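Local structure of BexL (Amycolatopsis orientalis, 4XRW) at residues Val192-Ala195 against Ala196-Ala199; Thr224-Lys227 against Asp228-His232; Leu284-Ala287 against Asn288-Lys291. The protein probably cyclises and aromatises a polyketide chain, as a di-domain aromatase/cyclase of the type II polyketide synthase pathway to BE-7585A. One frame throughout, in Å; residues are numbered along the deposited sequence.

Contact 1 of 3, residues Val192-Ala195 against Ala196-Ala199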
# COMPACT_ATOMS: atom_id res chain seq x y z
N VAL A 192 -17.27 -4.71 8.07
CA VAL A 192 -16.22 -3.81 7.51
C VAL A 192 -16.08 -3.96 5.97
O VAL A 192 -15.81 -2.99 5.27
CB VAL A 192 -14.87 -4.07 8.20
CG1 VAL A 192 -13.87 -3.13 7.71
CG2 VAL A 192 -15.02 -3.91 9.75
N ASP A 193 -16.28 -5.17 5.47
CA ASP A 193 -16.22 -5.44 4.02
C ASP A 193 -17.34 -4.72 3.27
O ASP A 193 -17.12 -4.12 2.21
CB ASP A 193 -16.31 -6.95 3.79
CG ASP A 193 -16.22 -7.34 2.31
OD1 ASP A 193 -15.31 -6.87 1.60
OD2 ASP A 193 -17.06 -8.16 1.89
N GLN A 194 -18.56 -4.80 3.80
CA GLN A 194 -19.72 -4.26 3.13
C GLN A 194 -19.87 -2.77 3.37
O GLN A 194 -20.81 -2.26 4.03
CB GLN A 194 -20.98 -5.04 3.56
CG GLN A 194 -20.87 -6.49 3.18
CD GLN A 194 -22.04 -7.35 3.64
OE1 GLN A 194 -23.15 -6.86 3.84
NE2 GLN A 194 -21.80 -8.63 3.79
N ALA A 195 -18.93 -2.01 2.80
CA ALA A 195 -18.84 -0.60 3.11
C ALA A 195 -19.93 0.22 2.42
O ALA A 195 -20.20 1.34 2.82
CB ALA A 195 -17.44 -0.06 2.75
N ALA A 196 -20.60 -0.37 1.43
CA ALA A 196 -21.71 0.32 0.78
C ALA A 196 -22.79 0.66 1.78
O ALA A 196 -23.55 1.60 1.58
CB ALA A 196 -22.26 -0.53 -0.35
N LEU A 197 -22.85 -0.10 2.88
CA LEU A 197 -23.86 0.08 3.92
C LEU A 197 -23.46 1.06 5.01
O LEU A 197 -24.23 1.31 5.95
CB LEU A 197 -24.19 -1.29 4.53
CG LEU A 197 -24.67 -2.38 3.56
CD1 LEU A 197 -24.90 -3.67 4.29
CD2 LEU A 197 -25.97 -1.97 2.81
N TRP A 198 -22.25 1.60 4.94
CA TRP A 198 -21.76 2.47 6.00
C TRP A 198 -22.48 3.81 6.10
O TRP A 198 -22.45 4.42 7.16
CB TRP A 198 -20.26 2.72 5.84
CG TRP A 198 -19.38 1.60 6.21
CD1 TRP A 198 -19.73 0.36 6.66
CD2 TRP A 198 -17.95 1.59 6.14
NE1 TRP A 198 -18.62 -0.41 6.90
CE2 TRP A 198 -17.51 0.32 6.60
CE3 TRP A 198 -17.00 2.54 5.75
CZ2 TRP A 198 -16.18 -0.02 6.68
CZ3 TRP A 198 -15.66 2.19 5.84
CH2 TRP A 198 -15.26 0.92 6.28
N ALA A 199 -23.13 4.29 5.03
CA ALA A 199 -23.86 5.54 5.16
C ALA A 199 -25.08 5.35 6.09
O ALA A 199 -25.54 6.32 6.67
CB ALA A 199 -24.31 6.07 3.81

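Contact 2 of 3, residues Thr224-Lys227 against Asp228-His232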
# COMPACT_ATOMS: atom_id res chain seq x y z
N THR A 224 -17.41 11.93 4.39
CA THR A 224 -17.42 11.92 5.84
C THR A 224 -17.49 13.34 6.39
O THR A 224 -17.17 14.29 5.70
CB THR A 224 -16.18 11.28 6.40
OG1 THR A 224 -15.03 11.93 5.85
CG2 THR A 224 -16.15 9.82 6.04
N ARG A 225 -17.94 13.45 7.64
CA ARG A 225 -17.84 14.71 8.37
C ARG A 225 -16.92 14.50 9.55
O ARG A 225 -17.13 13.58 10.33
CB ARG A 225 -19.20 15.18 8.84
CG ARG A 225 -19.08 16.48 9.66
CD ARG A 225 -20.38 16.88 10.31
NE ARG A 225 -21.10 17.86 9.52
CZ ARG A 225 -22.34 17.70 9.06
NH1 ARG A 225 -23.03 16.58 9.30
NH2 ARG A 225 -22.91 18.68 8.37
N ALA A 226 -15.95 15.39 9.70
CA ALA A 226 -14.96 15.27 10.76
C ALA A 226 -15.42 16.02 12.01
O ALA A 226 -16.40 16.77 11.98
CB ALA A 226 -13.61 15.78 10.28
N LYS A 227 -14.68 15.82 13.10
CA LYS A 227 -15.01 16.45 14.38
C LYS A 227 -15.06 17.99 14.29
O LYS A 227 -15.96 18.62 14.84
CB LYS A 227 -13.98 16.05 15.44
CG LYS A 227 -14.27 14.73 16.14
CD LYS A 227 -13.64 14.74 17.53
CE LYS A 227 -14.10 15.98 18.30
NZ LYS A 227 -13.37 16.16 19.61
N ASP A 228 -14.12 18.58 13.56
CA ASP A 228 -14.03 20.03 13.46
C ASP A 228 -15.01 20.64 12.46
O ASP A 228 -14.94 21.84 12.16
CB ASP A 228 -12.60 20.44 13.11
CG ASP A 228 -12.16 19.96 11.73
OD1 ASP A 228 -12.99 19.47 10.93
OD2 ASP A 228 -10.95 20.10 11.43
N GLY A 229 -15.94 19.83 11.95
CA GLY A 229 -16.98 20.32 11.09
C GLY A 229 -16.57 20.39 9.63
O GLY A 229 -17.34 20.81 8.78
N SER A 230 -15.34 19.99 9.34
CA SER A 230 -14.92 19.93 7.95
C SER A 230 -15.50 18.66 7.36
O SER A 230 -15.75 17.69 8.09
CB SER A 230 -13.40 19.92 7.83
OG SER A 230 -12.88 18.81 8.51
N VAL A 231 -15.68 18.65 6.05
CA VAL A 231 -16.19 17.48 5.37
C VAL A 231 -15.22 17.04 4.27
O VAL A 231 -14.41 17.82 3.77
CB VAL A 231 -17.59 17.73 4.77
CG1 VAL A 231 -18.60 17.98 5.87
CG2 VAL A 231 -17.57 18.90 3.77
N HIS A 232 -15.27 15.76 3.95
CA HIS A 232 -14.28 15.14 3.07
C HIS A 232 -14.88 14.13 2.12
O HIS A 232 -15.92 13.54 2.37
CB HIS A 232 -13.21 14.48 3.91
CG HIS A 232 -12.51 15.42 4.83
ND1 HIS A 232 -12.77 15.48 6.18
CD2 HIS A 232 -11.60 16.39 4.58
CE1 HIS A 232 -12.03 16.41 6.73
NE2 HIS A 232 -11.31 16.99 5.78
O HOH W 1 -13.81 13.02 7.78

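Contact 3 of 3, residues Leu284-Ala287 against Asn288-Lys291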
# COMPACT_ATOMS: atom_id res chain seq x y z
N LEU A 284 4.33 11.23 7.46
CA LEU A 284 3.96 12.64 7.44
C LEU A 284 4.58 13.45 6.31
O LEU A 284 5.64 13.12 5.80
CB LEU A 284 4.32 13.30 8.77
CG LEU A 284 3.56 12.81 9.98
CD1 LEU A 284 4.16 13.43 11.24
CD2 LEU A 284 2.12 13.19 9.84
N ASN A 285 3.87 14.49 5.91
CA ASN A 285 4.32 15.45 4.92
C ASN A 285 4.70 16.68 5.73
O ASN A 285 3.83 17.40 6.20
CB ASN A 285 3.22 15.76 3.91
CG ASN A 285 3.70 16.55 2.73
OD1 ASN A 285 4.80 17.10 2.74
ND2 ASN A 285 2.87 16.62 1.69
N THR A 286 5.99 16.90 5.93
CA THR A 286 6.41 17.98 6.81
C THR A 286 6.23 19.34 6.12
O THR A 286 6.10 20.34 6.80
CB THR A 286 7.89 17.81 7.23
OG1 THR A 286 8.71 17.75 6.06
CG2 THR A 286 8.06 16.53 8.02
N ALA A 287 6.18 19.36 4.79
CA ALA A 287 6.11 20.62 4.04
C ALA A 287 4.84 21.41 4.33
O ALA A 287 4.80 22.63 4.12
CB ALA A 287 6.19 20.34 2.55
N ASN A 288 3.80 20.72 4.79
CA ASN A 288 2.50 21.34 4.97
C ASN A 288 2.06 21.51 6.42
O ASN A 288 0.95 21.95 6.68
CB ASN A 288 1.45 20.53 4.21
CG ASN A 288 1.71 20.52 2.73
OD1 ASN A 288 2.08 21.55 2.16
ND2 ASN A 288 1.54 19.36 2.09
N ILE A 289 2.93 21.18 7.37
CA ILE A 289 2.55 21.19 8.78
C ILE A 289 2.22 22.61 9.24
O ILE A 289 1.24 22.82 9.98
CB ILE A 289 3.66 20.61 9.67
CG1 ILE A 289 3.82 19.12 9.39
CG2 ILE A 289 3.33 20.81 11.15
CD1 ILE A 289 5.01 18.49 10.06
N ALA A 290 3.01 23.58 8.80
CA ALA A 290 2.81 24.97 9.21
C ALA A 290 1.57 25.57 8.55
O ALA A 290 0.76 26.22 9.21
CB ALA A 290 4.04 25.80 8.86
N LYS A 291 1.42 25.33 7.25
CA LYS A 291 0.28 25.85 6.50
C LYS A 291 -1.05 25.29 7.05
O LYS A 291 -2.08 25.96 6.98
CB LYS A 291 0.42 25.51 5.02
CG LYS A 291 -0.89 25.63 4.24
CD LYS A 291 -0.67 26.15 2.82
CE LYS A 291 -1.30 27.53 2.65
NZ LYS A 291 -0.79 28.52 3.65
O HOH W 2 5.63 23.09 7.84
O HOH W 3 3.34 24.67 5.63

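Contact 1 of 3, residues Val192-Ala195 against Ala196-Ala199
W198 folds its indole back over A195, the residue three places earlier, at the join between helix 185-193 and helix 198-201 in the second helix-grip domain. Between the two helices the chain turns through an inverse gamma turn centred on Q194 and a short 3-10 segment, 195-197. The tryptophan side chain illustrates how such a join is filled. W198 CB starts 3.3 Å from A195 O, and the same oxygen accepts the backbone bond from W198 N at 3.0 Å. CG is carried away from the carbonyl carbon of W198 and sits beside its backbone N (chi1 -74°), which lays the ring back over the preceding turn. There the five-membered ring receives A195 CA squarely on one face, a CH-pi contact of 3.6 Å to the centroid. The methyl of A195 lies over the same face nearer the six-membered ring, with A195 CB 3.8 Å from W198 CD2. On the pyrrole edge, NE1 donates to F191 O in helix 185-193, a bond that satisfies the indole nitrogen and helps to fix the rotation of the ring. L220 and M222 of strand 217-225 also touch the ring. Next to the fusion atom CE2, W198 CZ2 reaches the end of helix 185-193, 4.0 Å from V192 CG1 and 3.3 Å from V192 O, an oxygen whose hydrogen bond comes from R238 NH2.

Contact 2 of 3, residues Thr224-Lys227 against Asp228-His232
T224 and H232 face each other as an antiparallel hydrogen-bonded pair, T224 N giving to H232 O and H232 N to T224 O, both at 3.0 Å. Their side chains share one face of the sheet, where a water bridges them, 2.5 Å from T224 OG1 and 3.1 Å from H232 ND1. A226 CB comes up in the plane of the imidazole, 3.9 Å from H232 CE1 at the ring edge. On the other face, R225 and V231 form the non-hydrogen-bonded pair and run side by side, their contact made by R225 CG and V231 CG1. Nearer the bend, A226 N meets S230 O at 2.8 Å in a nearly straight bond (174°). A type I turn from A226 to G229 then reverses the chain, closed by G229 N to A226 O. A second layer of support comes from D228 OD1, gripped twice by S230: the backbone N completes an Asx turn from the anti side, 31° out of the carboxylate plane, while OG donates to the syn lone pair at 2.5 Å. S230 OG stands between its own N and carbonyl carbon (chi1 59°), a rotation that turns it to the aspartate. With an alanine here, D228 OD1 would probably lose its hydroxyl donor, and the carboxylate would be freer to turn. The whole forms the exposed tip of the hairpin of strands 217-225 and 231-241, with R225 bonded through its backbone to H204, just ahead of strand 205-212.

Contact 3 of 3, residues Leu284-Ala287 against Asn288-Lys291
N288 and N285 bring their amides together where the chain leaves strand 274-284 and enters helix 289-293, a strand-to-helix connection of the helix-grip fold. The amide planes stand 58° apart, and N288 ND2 lies 3.1 Å from N285 ND2: two donors in contact, so neither serves the other. N288 ND2 instead donates a hydrogen bond to A255 O, while N285 OD1 accepts a weak bond from A287 N. I289 follows, its N directed almost straight (173°) at T286 O, although the bond is long and weak at 3.3 Å. The isoleucine side chain doubles back over the preceding residues, CG1 anti to the carbonyl carbon (chi1 -67°), placing I289 CG1 3.6 Å from N285 O and I289 CD1 3.6 Å from T286 CA. It also reaches A302 of helix 299-326, tying the connection to the long C-terminal helix. A290 comes next and engages T286 through solvent, its N donating to a water that in turn donates to T286 O. K291 repeats the pattern one residue on: its N gives to a second water, 2.6 Å away, which donates to A287 O at 2.9 Å.

In the fold
All three contacts belong to the second polyketide cyclase-type domain and follow one another along the chain. Contact 1 joins two short helices that precede strand 205-212, contact 2 forms the tip of the hairpin of strands 217-225 and 231-241, and contact 3 leads from the last strand of the seven-stranded antiparallel sheet to the helices at the C-terminal end. Contacts 1 and 2 are linked by that hairpin: its strands pass beside W198 and end in the turn, with the two centres about 19 Å apart. Contact 3 lies about 20 Å from contact 2 and about 32 Å from contact 1, between centres. The three thus mark separate connections around one curved sheet, consistent with a helix-grip scaffold.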